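PDB 2HC9: leucine aminopeptidase 1 from Caenorhabditis elegans, which removes amino acids, leucine by preference, from the N-terminus of peptides with the help of two zinc ions per subunit, and probably serves in digestion. Local coordinates for residues K107-V112 / R142-N147; V112-Y117 / D149-K154; G365-L370 / I458-E463. The protein carries 1 engineered substitution. All coordinates share one frame; numbering follows the deposited sequence. Where two conformers were deposited one is given.

Contacts 1 and 2 are successive parts of one pairing: both join strand 108-114 to strand 145-151 in the N-terminal domain, they share Val112, and they meet at a probable hydrogen bond between His110 NE2 and Asp149 OD2. Contact 1 is mostly buried and rests on a regular ladder of backbone hydrogen bonds with valine, leucine and phenylalanine packed on one face of it. Contact 2 is only partly buried: the ladder ends and gives way to loops, where a tyrosine lies against a lysine chain and a cysteine. Contact 3 stands apart, its centre about 32 Å from the centres of both others. Buried in the catalytic domain, it joins a short helix to a loop through one side-chain amide and small alanines.

Contact 1 of 3, residues K107-V112 / R142-N147; sequences KNVHFV and RELNVN. With SO4 (sulfate ion), chain F.
Val109 sets its CG2 methyl against Leu144 CD1 at 3.7 Å, and its CB faces Val146 CG2. On the same side of the sheet the Phe111 ring turns an edge to Val146, CE2 lying 3.8 Å from CG1. In Phe111, chi1 -66° puts CG beside the backbone N, and the ring beyond it reaches Val146. Branched valines suit this inner pair of strands, since they favour extended backbone and fill the layer with methyls; Tyr102 and Phe131 add to it. The strands run parallel, 9° apart, and four backbone hydrogen bonds join them: Asn145 N to Lys107 O, Val109 N to Asn145 O, Asn147 N to Val109 O, and Phe111 N to Asn147 O at 2.8 Å. Near the start of the pairing, a water donates to both Lys107 O and Glu143 O. Asn108, His110, Asn145 and Asn147 occupy the other face, where His110 places CD2 3.7 Å from Asn147 O, at the ring edge and in its plane, while its NE2 hydrogen-bonds Asp149 OD2. The chemistry thus divides by face: hydrocarbon contact on the valine side, polar groups on the asparagine side, and between them backbone N-H and C=O groups paired strand to strand.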
loop_
_atom_site.group_PDB
_atom_site.type_symbol
_atom_site.label_atom_id
_atom_site.label_comp_id
_atom_site.label_asym_id
_atom_site.label_seq_id
_atom_site.Cartn_x
_atom_site.Cartn_y
_atom_site.Cartn_z
ATOM N N LYS A 107 30.008 12.255 39.597
ATOM C CA LYS A 107 31.171 12.912 38.991
ATOM C C LYS A 107 31.999 11.926 38.172
ATOM O O LYS A 107 32.498 12.277 37.090
ATOM C CB LYS A 107 32.069 13.548 40.082
ATOM C CG LYS A 107 31.354 14.519 41.011
ATOM C CD LYS A 107 30.666 15.640 40.238
ATOM C CE LYS A 107 30.029 16.651 41.191
ATOM N NZ LYS A 107 29.622 17.935 40.530
ATOM N N ASN A 108 32.173 10.721 38.724
ATOM C CA ASN A 108 33.086 9.706 38.180
ATOM C C ASN A 108 32.337 8.413 37.860
ATOM O O ASN A 108 31.505 7.945 38.654
ATOM C CB ASN A 108 34.182 9.361 39.201
ATOM C CG ASN A 108 34.878 10.593 39.752
ATOM O OD1 ASN A 108 34.924 10.807 40.967
ATOM N ND2 ASN A 108 35.430 11.398 38.869
ATOM N N VAL A 109 32.652 7.812 36.714
ATOM C CA VAL A 109 32.300 6.401 36.488
ATOM C C VAL A 109 33.555 5.554 36.415
ATOM O O VAL A 109 34.440 5.795 35.598
ATOM C CB VAL A 109 31.448 6.188 35.238
ATOM C CG1 VAL A 109 30.927 4.729 35.208
ATOM C CG2 VAL A 109 30.285 7.166 35.266
ATOM N N HIS A 110 33.628 4.568 37.293
ATOM C CA HIS A 110 34.795 3.720 37.367
ATOM C C HIS A 110 34.426 2.312 36.862
ATOM O O HIS A 110 33.585 1.633 37.482
ATOM C CB HIS A 110 35.270 3.655 38.828
ATOM C CG HIS A 110 36.648 3.076 38.991
ATOM N ND1 HIS A 110 37.206 2.836 40.229
ATOM C CD2 HIS A 110 37.581 2.707 38.079
ATOM C CE1 HIS A 110 38.424 2.339 40.072
ATOM N NE2 HIS A 110 38.674 2.248 38.779
ATOM N N PHE A 111 35.032 1.898 35.749
ATOM C CA PHE A 111 34.913 0.499 35.283
ATOM C C PHE A 111 36.098 -0.304 35.755
ATOM O O PHE A 111 37.253 0.095 35.558
ATOM C CB PHE A 111 34.809 0.380 33.750
ATOM C CG PHE A 111 33.542 0.978 33.202
ATOM C CD1 PHE A 111 32.434 0.173 32.947
ATOM C CD2 PHE A 111 33.441 2.361 33.028
ATOM C CE1 PHE A 111 31.236 0.742 32.499
ATOM C CE2 PHE A 111 32.256 2.946 32.576
ATOM C CZ PHE A 111 31.146 2.142 32.304
ATOM N N VAL A 112 35.792 -1.452 36.336
ATOM C CA VAL A 112 36.800 -2.486 36.544
ATOM C C VAL A 112 36.515 -3.614 35.552
ATOM O O VAL A 112 35.539 -4.365 35.699
ATOM C CB VAL A 112 36.792 -3.032 37.972
ATOM C CG1 VAL A 112 37.861 -4.137 38.091
ATOM C CG2 VAL A 112 37.092 -1.888 38.978
ATOM N N ARG A 142 25.265 16.349 31.908
ATOM C CA ARG A 142 26.335 16.127 32.887
ATOM C C ARG A 142 27.576 15.625 32.174
ATOM O O ARG A 142 27.481 14.758 31.305
ATOM C CB ARG A 142 25.894 15.099 33.941
ATOM C CG ARG A 142 24.683 15.532 34.765
ATOM C CD ARG A 142 25.028 16.715 35.663
ATOM N NE ARG A 142 23.868 17.119 36.457
ATOM C CZ ARG A 142 23.011 18.078 36.103
ATOM N NH1 ARG A 142 23.185 18.764 34.968
ATOM N NH2 ARG A 142 21.987 18.365 36.897
ATOM N N GLU A 143 28.737 16.166 32.531
ATOM C CA GLU A 143 29.988 15.596 32.042
ATOM C C GLU A 143 30.614 14.751 33.141
ATOM O O GLU A 143 30.660 15.158 34.315
ATOM C CB GLU A 143 30.971 16.683 31.571
ATOM C CG GLU A 143 30.393 17.754 30.611
ATOM C CD GLU A 143 29.711 17.187 29.356
ATOM O OE1 GLU A 143 30.014 16.047 28.918
ATOM O OE2 GLU A 143 28.854 17.901 28.793
ATOM N N LEU A 144 31.109 13.581 32.755
ATOM C CA LEU A 144 31.612 12.617 33.718
ATOM C C LEU A 144 33.066 12.369 33.443
ATOM O O LEU A 144 33.548 12.525 32.317
ATOM C CB LEU A 144 30.861 11.282 33.589
ATOM C CG LEU A 144 29.343 11.328 33.810
ATOM C CD1 LEU A 144 28.721 9.994 33.477
ATOM C CD2 LEU A 144 29.017 11.669 35.220
ATOM N N ASN A 145 33.767 11.954 34.483
ATOM C CA ASN A 145 35.124 11.483 34.343
ATOM C C ASN A 145 35.054 9.961 34.354
ATOM O O ASN A 145 34.686 9.361 35.372
ATOM C CB ASN A 145 35.965 12.040 35.509
ATOM C CG ASN A 145 37.278 11.311 35.699
ATOM O OD1 ASN A 145 38.089 11.204 34.783
ATOM N ND2 ASN A 145 37.495 10.808 36.909
ATOM N N VAL A 146 35.364 9.340 33.214
ATOM C CA VAL A 146 35.305 7.872 33.105
ATOM C C VAL A 146 36.709 7.276 33.106
ATOM O O VAL A 146 37.573 7.699 32.336
ATOM C CB VAL A 146 34.525 7.413 31.848
ATOM C CG1 VAL A 146 34.494 5.886 31.735
ATOM C CG2 VAL A 146 33.106 8.025 31.845
ATOM N N ASN A 147 36.937 6.316 34.001
ATOM C CA ASN A 147 38.158 5.510 33.970
ATOM C C ASN A 147 37.787 4.049 33.718
ATOM O O ASN A 147 37.065 3.446 34.515
ATOM C CB ASN A 147 38.915 5.611 35.300
ATOM C CG ASN A 147 39.621 6.954 35.450
ATOM O OD1 ASN A 147 40.654 7.214 34.826
ATOM N ND2 ASN A 147 39.041 7.815 36.259
HETATM S S SO4 F . 20.179 21.203 35.349
HETATM O O1 SO4 F . 21.441 21.471 34.660
HETATM O O2 SO4 F . 20.162 21.883 36.640
HETATM O O3 SO4 F . 19.056 21.673 34.535
HETATM O O4 SO4 F . 20.023 19.766 35.565
HETATM O O HOH W 1 32.928 15.117 36.666
#

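Contact 2 of 3, residues V112-Y117 / D149-K154; sequences VLFAEY and DVVCDK. With GOL (glycerol), chain R.
This is a parallel strand pairing that runs out into two loops, at the C-terminal ends of strands 108-114 and 145-151. Leu113 takes part in both backbone hydrogen bonds: its N-H donates to Asp149 O and its O accepts from Val151 N, the latter almost straight at 177°. Phe114 and Val151 lie side by side, with CD1 3.7 Å from Val151 CB; Phe38 meets the phenylalanine edge-to-face. On the other face Leu113 CD2 reaches Val150 CG2, and helix 120-128 packs over both residues. Beyond the strands, Lys154 crosses the Tyr117 side chain at about a right angle and sets CB over the ring centre, 3.7 Å above its plane, in a CH-pi contact. Cys152, with SG anti to its backbone N (chi1 175°), comes obliquely to the same ring, SG 3.8 Å from CD1. A broad aromatic suits this spot, meeting both. A glycerol, probably from the crystallisation liquor, accepts from Tyr117 N. An alanine at Tyr117 would probably open a gap beside Cys152 and leave the Lys154 chain freer to move. Strand 108-114, helix 120-128 and strand 145-151 form a beta-alpha-beta crossover, consistent with the macro-like fold of the M17 N-terminal domain.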
loop_
_atom_site.group_PDB
_atom_site.type_symbol
_atom_site.label_atom_id
_atom_site.label_comp_id
_atom_site.label_asym_id
_atom_site.label_seq_id
_atom_site.Cartn_x
_atom_site.Cartn_y
_atom_site.Cartn_z
ATOM N N VAL A 112 35.792 -1.452 36.336
ATOM C CA VAL A 112 36.800 -2.486 36.544
ATOM C C VAL A 112 36.515 -3.614 35.552
ATOM O O VAL A 112 35.539 -4.365 35.699
ATOM C CB VAL A 112 36.792 -3.032 37.972
ATOM C CG1 VAL A 112 37.861 -4.137 38.091
ATOM C CG2 VAL A 112 37.092 -1.888 38.978
ATOM N N LEU A 113 37.373 -3.699 34.558
ATOM C CA LEU A 113 37.206 -4.655 33.452
ATOM C C LEU A 113 38.160 -5.836 33.614
ATOM O O LEU A 113 39.365 -5.712 33.365
ATOM C CB LEU A 113 37.435 -3.954 32.104
ATOM C CG LEU A 113 37.412 -4.843 30.833
ATOM C CD1 LEU A 113 36.040 -5.521 30.661
ATOM C CD2 LEU A 113 37.730 -3.999 29.606
ATOM N N PHE A 114 37.603 -6.987 34.001
ATOM C CA PHE A 114 38.384 -8.230 34.076
ATOM C C PHE A 114 38.302 -8.954 32.743
ATOM O O PHE A 114 37.357 -9.675 32.486
ATOM C CB PHE A 114 37.818 -9.144 35.161
ATOM C CG PHE A 114 37.979 -8.602 36.551
ATOM C CD1 PHE A 114 39.231 -8.600 37.171
ATOM C CD2 PHE A 114 36.872 -8.132 37.256
ATOM C CE1 PHE A 114 39.389 -8.104 38.481
ATOM C CE2 PHE A 114 37.010 -7.635 38.568
ATOM C CZ PHE A 114 38.275 -7.627 39.179
ATOM N N ALA A 115 39.282 -8.749 31.886
ATOM C CA ALA A 115 39.198 -9.314 30.543
ATOM C C ALA A 115 40.525 -9.937 30.229
ATOM O O ALA A 115 41.582 -9.374 30.538
ATOM C CB ALA A 115 38.843 -8.239 29.528
ATOM N N GLU A 116 40.471 -11.113 29.617
ATOM C CA GLU A 116 41.640 -11.755 29.045
ATOM C C GLU A 116 42.126 -10.952 27.864
ATOM O O GLU A 116 41.349 -10.236 27.237
ATOM C CB GLU A 116 41.290 -13.167 28.573
ATOM C CG GLU A 116 41.225 -14.188 29.685
ATOM C CD GLU A 116 42.499 -15.004 29.805
ATOM O OE1 GLU A 116 43.492 -14.482 30.352
ATOM O OE2 GLU A 116 42.498 -16.174 29.357
ATOM N N TYR A 117 43.404 -11.092 27.538
ATOM C CA TYR A 117 44.047 -10.251 26.533
ATOM C C TYR A 117 43.311 -10.187 25.183
ATOM O O TYR A 117 43.177 -9.106 24.604
ATOM C CB TYR A 117 45.466 -10.765 26.330
ATOM C CG TYR A 117 46.417 -9.833 25.676
ATOM C CD1 TYR A 117 46.509 -8.501 26.059
ATOM C CD2 TYR A 117 47.257 -10.301 24.677
ATOM C CE1 TYR A 117 47.422 -7.659 25.458
ATOM C CE2 TYR A 117 48.150 -9.478 24.071
ATOM C CZ TYR A 117 48.237 -8.176 24.456
ATOM O OH TYR A 117 49.159 -7.390 23.824
ATOM N N ASP A 149 39.490 0.751 33.890
ATOM C CA ASP A 149 40.661 0.062 34.438
ATOM C C ASP A 149 40.665 -1.405 34.048
ATOM O O ASP A 149 39.836 -2.206 34.498
ATOM C CB ASP A 149 40.706 0.226 35.966
ATOM C CG ASP A 149 41.032 1.661 36.387
ATOM O OD1 ASP A 149 41.286 2.522 35.501
ATOM O OD2 ASP A 149 41.035 1.921 37.602
ATOM N N VAL A 150 41.618 -1.745 33.196
ATOM C CA VAL A 150 41.673 -3.072 32.647
ATOM C C VAL A 150 42.593 -3.887 33.549
ATOM O O VAL A 150 43.734 -3.482 33.807
ATOM C CB VAL A 150 42.237 -3.067 31.220
ATOM C CG1 VAL A 150 42.274 -4.487 30.677
ATOM C CG2 VAL A 150 41.410 -2.150 30.300
ATOM N N VAL A 151 42.082 -5.024 34.011
ATOM C CA VAL A 151 42.861 -5.980 34.807
ATOM C C VAL A 151 43.245 -7.125 33.872
ATOM O O VAL A 151 42.435 -8.031 33.590
ATOM C CB VAL A 151 42.033 -6.528 35.979
ATOM C CG1 VAL A 151 42.871 -7.510 36.810
ATOM C CG2 VAL A 151 41.526 -5.377 36.860
ATOM N N CYS A 152 44.465 -7.043 33.359
ATOM C CA CYS A 152 44.969 -7.996 32.377
ATOM C C CYS A 152 46.491 -7.944 32.422
ATOM O O CYS A 152 47.076 -6.889 32.174
ATOM C CB CYS A 152 44.465 -7.645 30.965
ATOM S SG CYS A 152 45.143 -8.693 29.625
ATOM N N ASP A 153 47.108 -9.094 32.713
ATOM C CA ASP A 153 48.568 -9.245 32.861
ATOM C C ASP A 153 49.375 -8.670 31.699
ATOM O O ASP A 153 50.369 -7.975 31.897
ATOM C CB ASP A 153 48.936 -10.731 32.978
ATOM C CG ASP A 153 48.531 -11.341 34.302
ATOM O OD1 ASP A 153 48.588 -10.640 35.336
ATOM O OD2 ASP A 153 48.168 -12.541 34.308
ATOM N N LYS A 154 48.959 -9.007 30.485
ATOM C CA LYS A 154 49.768 -8.770 29.311
ATOM C C LYS A 154 49.685 -7.315 28.817
ATOM O O LYS A 154 50.523 -6.878 28.032
ATOM C CB LYS A 154 49.358 -9.737 28.200
ATOM C CG LYS A 154 49.862 -11.146 28.389
ATOM C CD LYS A 154 49.426 -12.034 27.243
ATOM C CE LYS A 154 49.882 -13.470 27.468
ATOM N NZ LYS A 154 49.530 -14.367 26.319
HETATM C C1 GOL R . 45.363 -14.370 28.203
HETATM O O1 GOL R . 45.885 -14.499 26.895
HETATM C C2 GOL R . 45.561 -12.951 28.731
HETATM O O2 GOL R . 44.433 -12.574 29.456
HETATM C C3 GOL R . 46.723 -12.854 29.706
HETATM O O3 GOL R . 46.687 -11.578 30.295
#

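Contact 3 of 3, residues G365-L370 / I458-E463; sequences GAQAWL and IAAPAE
A short, weakly bonded helix at 367-370 faces a loop whose residues 459-462 have helical torsions and whose end, Ala460 to Glu463, is a type I beta turn. Gln367 carries the contact. Its CG is anti to the backbone N (chi1 168°) and the chain bends at chi2, turning CD toward the loop; OE1 accepts the backbone N-H of Ala460, with N at 2.9 Å. The hydrogen bond is fairly straight (163°), its donor tilted 20° from the amide plane. The methyls of Ala459 and Ala460 also lie against this oxygen, Ala460 CB at 3.4 Å, while Pro461 CD meets the amide tip to tip, 3.6 Å from OE1. Both segments belong to the catalytic domain: the helix follows strand 356-361, the loop follows the adjacent parallel strand 452-457, and the Ala459 side chain lies about 8 Å from a zinc ion. Glutamine suits the buried position because its amide has an acceptor for the loop and a donor for its own chain, NE2 bonding Ser371 OG and Gly372 O, which would help hold this rotation. Small residues suit the loop, since Ala368 CB and Ala460 CB approach to 4.3 Å. Outside this contact, Trp369 packs on Ala366 of the second subunit.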
loop_
_atom_site.group_PDB
_atom_site.type_symbol
_atom_site.label_atom_id
_atom_site.label_comp_id
_atom_site.label_asym_id
_atom_site.label_seq_id
_atom_site.Cartn_x
_atom_site.Cartn_y
_atom_site.Cartn_z
ATOM N N GLY A 365 19.334 -0.871 2.828
ATOM C CA GLY A 365 18.409 -1.571 3.707
ATOM C C GLY A 365 18.459 -3.088 3.530
ATOM O O GLY A 365 18.268 -3.839 4.499
ATOM N N ALA A 366 18.750 -3.535 2.299
ATOM C CA ALA A 366 18.875 -4.971 1.999
ATOM C C ALA A 366 19.981 -5.666 2.791
ATOM O O ALA A 366 19.908 -6.880 3.018
ATOM C CB ALA A 366 19.100 -5.175 0.523
ATOM N N GLN A 367 20.999 -4.908 3.216
ATOM C CA GLN A 367 22.134 -5.499 3.959
ATOM C C GLN A 367 21.692 -6.326 5.196
ATOM O O GLN A 367 22.230 -7.396 5.433
ATOM C CB GLN A 367 23.195 -4.412 4.279
ATOM C CG GLN A 367 24.291 -4.830 5.290
ATOM C CD GLN A 367 23.812 -4.676 6.729
ATOM O OE1 GLN A 367 23.313 -3.614 7.119
ATOM N NE2 GLN A 367 23.925 -5.744 7.511
ATOM N N ALA A 368 20.699 -5.834 5.950
ATOM C CA ALA A 368 20.174 -6.531 7.139
ATOM C C ALA A 368 19.588 -7.916 6.781
ATOM O O ALA A 368 19.586 -8.836 7.610
ATOM C CB ALA A 368 19.119 -5.677 7.827
ATOM N N TRP A 369 19.074 -8.054 5.553
ATOM C CA TRP A 369 18.519 -9.357 5.117
ATOM C C TRP A 369 19.622 -10.350 4.720
ATOM O O TRP A 369 19.384 -11.554 4.589
ATOM C CB TRP A 369 17.502 -9.163 3.976
ATOM C CG TRP A 369 16.287 -8.362 4.400
ATOM C CD1 TRP A 369 16.275 -7.087 4.936
ATOM C CD2 TRP A 369 14.919 -8.764 4.313
ATOM N NE1 TRP A 369 14.983 -6.696 5.194
ATOM C CE2 TRP A 369 14.133 -7.708 4.825
ATOM C CE3 TRP A 369 14.284 -9.907 3.854
ATOM C CZ2 TRP A 369 12.742 -7.767 4.872
ATOM C CZ3 TRP A 369 12.890 -9.973 3.920
ATOM C CH2 TRP A 369 12.140 -8.911 4.424
ATOM N N LEU A 370 20.829 -9.839 4.515
ATOM C CA LEU A 370 21.958 -10.683 4.185
ATOM C C LEU A 370 22.754 -11.071 5.438
ATOM O O LEU A 370 23.005 -12.261 5.689
ATOM C CB LEU A 370 22.840 -9.993 3.139
ATOM C CG LEU A 370 23.936 -10.843 2.466
ATOM C CD1 LEU A 370 24.266 -10.241 1.079
ATOM C CD2 LEU A 370 25.211 -10.862 3.343
ATOM N N ILE A 458 27.540 -1.332 6.027
ATOM C CA ILE A 458 27.392 -1.290 7.485
ATOM C C ILE A 458 26.081 -0.595 7.898
ATOM O O ILE A 458 25.950 -0.124 9.035
ATOM C CB ILE A 458 28.613 -0.595 8.167
ATOM C CG1 ILE A 458 28.741 0.882 7.709
ATOM C CG2 ILE A 458 29.900 -1.362 7.843
ATOM C CD1 ILE A 458 29.664 1.751 8.634
ATOM N N ALA A 459 25.097 -0.561 6.995
ATOM C CA ALA A 459 23.865 0.188 7.265
ATOM C C ALA A 459 23.277 -0.125 8.637
ATOM O O ALA A 459 22.991 0.784 9.426
ATOM C CB ALA A 459 22.843 -0.086 6.159
ATOM N N ALA A 460 23.074 -1.404 8.934
ATOM C CA ALA A 460 22.458 -1.771 10.219
ATOM C C ALA A 460 23.443 -1.779 11.404
ATOM O O ALA A 460 23.095 -1.273 12.477
ATOM C CB ALA A 460 21.691 -3.128 10.110
ATOM N N PRO A 461 24.641 -2.410 11.254
ATOM C CA PRO A 461 25.541 -2.423 12.442
ATOM C C PRO A 461 26.073 -1.076 12.898
ATOM O O PRO A 461 26.611 -0.988 14.006
ATOM C CB PRO A 461 26.722 -3.320 12.027
ATOM C CG PRO A 461 26.617 -3.489 10.563
ATOM C CD PRO A 461 25.181 -3.214 10.143
ATOM N N ALA A 462 25.924 -0.050 12.059
ATOM C CA ALA A 462 26.341 1.316 12.422
ATOM C C ALA A 462 25.444 1.960 13.472
ATOM O O ALA A 462 25.761 3.048 13.952
ATOM C CB ALA A 462 26.409 2.217 11.178
ATOM N N GLU A 463 24.332 1.315 13.830
ATOM C CA GLU A 463 23.400 1.925 14.774
ATOM C C GLU A 463 22.691 0.896 15.627
ATOM O O GLU A 463 22.470 -0.228 15.178
ATOM C CB GLU A 463 22.380 2.766 14.016
ATOM C CG GLU A 463 21.534 1.977 13.015
ATOM C CD GLU A 463 20.549 2.902 12.320
ATOM O OE1 GLU A 463 20.991 3.726 11.514
ATOM O OE2 GLU A 463 19.358 2.839 12.621
#